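Transferrin binding protein B (Actinobacillus suis, PDB 3PQU) probably binds host transferrin at the bacterial surface, as an outer-membrane lipoprotein that takes part in iron acquisition. Local coordinates at residues Y264-D269 with G277-E282. Residues are numbered along the deposited sequence; the frame is centred on the assembly and turned at random.
Sequences YSIEAD and GKAKAE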
loop_
_atom_site.group_PDB
_atom_site.type_symbol
_atom_site.label_atom_id
_atom_site.label_comp_id
_atom_site.label_asym_id
_atom_site.label_seq_id
_atom_site.Cartn_x
_atom_site.Cartn_y
_atom_site.Cartn_z
ATOM N N TYR A 264 2.385 -25.205 -0.949
ATOM C CA TYR A 264 1.515 -24.398 -1.819
ATOM C C TYR A 264 2.202 -23.934 -3.095
ATOM O O TYR A 264 3.416 -23.684 -3.101
ATOM C CB TYR A 264 1.043 -23.148 -1.079
ATOM C CG TYR A 264 -0.097 -23.338 -0.123
ATOM C CD1 TYR A 264 -1.413 -23.459 -0.585
ATOM C CD2 TYR A 264 0.128 -23.366 1.253
ATOM C CE1 TYR A 264 -2.463 -23.638 0.308
ATOM C CE2 TYR A 264 -0.892 -23.527 2.134
ATOM C CZ TYR A 264 -2.193 -23.658 1.668
ATOM O OH TYR A 264 -3.205 -23.806 2.577
ATOM N N SER A 265 1.414 -23.818 -4.161
ATOM C CA SER A 265 1.801 -23.083 -5.373
ATOM C C SER A 265 0.959 -21.819 -5.424
ATOM O O SER A 265 -0.210 -21.825 -5.054
ATOM C CB SER A 265 1.522 -23.885 -6.679
ATOM O OG SER A 265 2.310 -25.060 -6.768
ATOM N N ILE A 266 1.511 -20.744 -5.952
ATOM C CA ILE A 266 0.764 -19.496 -5.947
ATOM C C ILE A 266 0.686 -18.916 -7.352
ATOM O O ILE A 266 1.634 -19.027 -8.129
ATOM C CB ILE A 266 1.436 -18.492 -4.981
ATOM C CG1 ILE A 266 1.175 -18.917 -3.531
ATOM C CG2 ILE A 266 0.962 -17.082 -5.257
ATOM C CD1 ILE A 266 1.821 -18.025 -2.516
ATOM N N GLU A 267 -0.459 -18.335 -7.703
ATOM C CA GLU A 267 -0.543 -17.608 -8.958
ATOM C C GLU A 267 -1.302 -16.320 -8.701
ATOM O O GLU A 267 -2.220 -16.288 -7.870
ATOM C CB GLU A 267 -1.189 -18.455 -10.080
ATOM C CG GLU A 267 -2.621 -18.884 -9.807
ATOM C CD GLU A 267 -3.234 -19.654 -10.972
ATOM O OE1 GLU A 267 -2.465 -20.203 -11.792
ATOM O OE2 GLU A 267 -4.481 -19.709 -11.065
ATOM N N ALA A 268 -0.905 -15.247 -9.383
ATOM C CA ALA A 268 -1.566 -13.962 -9.167
ATOM C C ALA A 268 -1.374 -13.019 -10.346
ATOM O O ALA A 268 -0.436 -13.169 -11.127
ATOM C CB ALA A 268 -1.082 -13.312 -7.841
ATOM N N ASP A 269 -2.298 -12.079 -10.485
ATOM C CA ASP A 269 -2.219 -11.047 -11.510
ATOM C C ASP A 269 -1.986 -9.691 -10.851
ATOM O O ASP A 269 -2.546 -9.398 -9.789
ATOM C CB ASP A 269 -3.515 -10.983 -12.333
ATOM C CG ASP A 269 -3.785 -12.269 -13.105
ATOM O OD1 ASP A 269 -2.858 -12.782 -13.763
ATOM O OD2 ASP A 269 -4.931 -12.766 -13.048
ATOM N N GLY A 277 -4.781 -13.225 -6.425
ATOM C CA GLY A 277 -4.844 -14.565 -6.994
ATOM C C GLY A 277 -5.275 -15.663 -6.039
ATOM O O GLY A 277 -6.184 -15.496 -5.215
ATOM N N LYS A 278 -4.594 -16.793 -6.142
ATOM C CA LYS A 278 -5.004 -18.007 -5.452
ATOM C C LYS A 278 -3.793 -18.714 -4.898
ATOM O O LYS A 278 -2.691 -18.564 -5.421
ATOM C CB LYS A 278 -5.661 -18.965 -6.456
ATOM C CG LYS A 278 -6.796 -18.357 -7.290
ATOM C CD LYS A 278 -7.266 -19.378 -8.328
ATOM C CE LYS A 278 -8.397 -18.817 -9.183
ATOM N NZ LYS A 278 -9.532 -18.371 -8.340
ATOM N N ALA A 279 -4.016 -19.529 -3.869
ATOM C CA ALA A 279 -2.992 -20.433 -3.372
ATOM C C ALA A 279 -3.522 -21.840 -3.587
ATOM O O ALA A 279 -4.623 -22.150 -3.155
ATOM C CB ALA A 279 -2.735 -20.179 -1.889
ATOM N N LYS A 280 -2.729 -22.691 -4.224
ATOM C CA LYS A 280 -3.142 -24.058 -4.493
ATOM C C LYS A 280 -2.414 -25.036 -3.574
ATOM O O LYS A 280 -1.191 -25.126 -3.604
ATOM C CB LYS A 280 -2.852 -24.416 -5.960
ATOM C CG LYS A 280 -4.086 -24.776 -6.774
ATOM C CD LYS A 280 -4.931 -23.542 -7.073
ATOM C CE LYS A 280 -6.223 -23.897 -7.804
ATOM N NZ LYS A 280 -7.032 -22.679 -8.087
ATOM N N ALA A 281 -3.172 -25.771 -2.769
ATOM C CA ALA A 281 -2.598 -26.763 -1.876
ATOM C C ALA A 281 -1.902 -27.842 -2.668
ATOM O O ALA A 281 -2.489 -28.418 -3.595
ATOM C CB ALA A 281 -3.685 -27.380 -0.999
ATOM N N GLU A 282 -0.671 -28.155 -2.287
ATOM C CA GLU A 282 0.093 -29.144 -3.040
ATOM C C GLU A 282 0.014 -30.560 -2.491
ATOM O O GLU A 282 0.480 -31.489 -3.125
ATOM C CB GLU A 282 1.549 -28.701 -3.189
ATOM C CG GLU A 282 1.718 -27.594 -4.206
ATOM C CD GLU A 282 1.332 -28.054 -5.599
ATOM O OE1 GLU A 282 1.524 -29.250 -5.896
ATOM O OE2 GLU A 282 0.824 -27.227 -6.386
#
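Two neighbouring strands of an antiparallel beta hairpin meet here, Ser265 facing Lys280 and Glu267 facing Lys278 as hydrogen-bonded pairs. Each pair is closed by two backbone bonds. Lys280 N reaches Ser265 O at 2.8 Å, while the return bond from Ser265 N to Lys280 O measures 3.0 Å. In the Glu267–Lys278 pair, Glu267 N lies 3.2 Å from Lys278 O. Between them, Ile266 and Ala279 form a non-hydrogen-bonded pair.

The two faces differ in character. Tyr264, Ile266, Ala279 and Ala281 share one of them. There the tyrosine ring leans across to the other strand. Its chi1 of -80° puts CG beside the backbone N, anti to the carbonyl carbon. The ring lies obliquely to its neighbours, with Tyr264 CD1 3.8 Å from Ala279 CB. Further out, Tyr264 CE1 is 4.1 Å from Ala281 CB. The ring also stacks edge-to-face with Phe311, and its hydroxyl bonds to Thr290 O. The hairpin is part of the N-lobe beta barrel; strand 241-249 pairs with the far edge of 260-271, and strand 292-300 with that of 274-281.

On the opposite face, Ser265, Glu267, Lys278 and Lys280 form a polar row. Ser265 OG donates to Glu282 OE2 at 2.7 Å, approaching from above the carboxylate plane, about 48° out of it; this ties the first residue after strand 274-281 back to the partner strand. Glu267 OE2 stands 4.9 Å from Lys280 NZ, not in contact, so any pull between the two charges would be through space. Glu267 and Lys278 run side by side in the same direction, touching through Glu267 OE2 and Lys278 CD at 3.9 Å, but their charged atoms make no salt bridge, and Lys278 NZ bonds instead to Asn293 OD1.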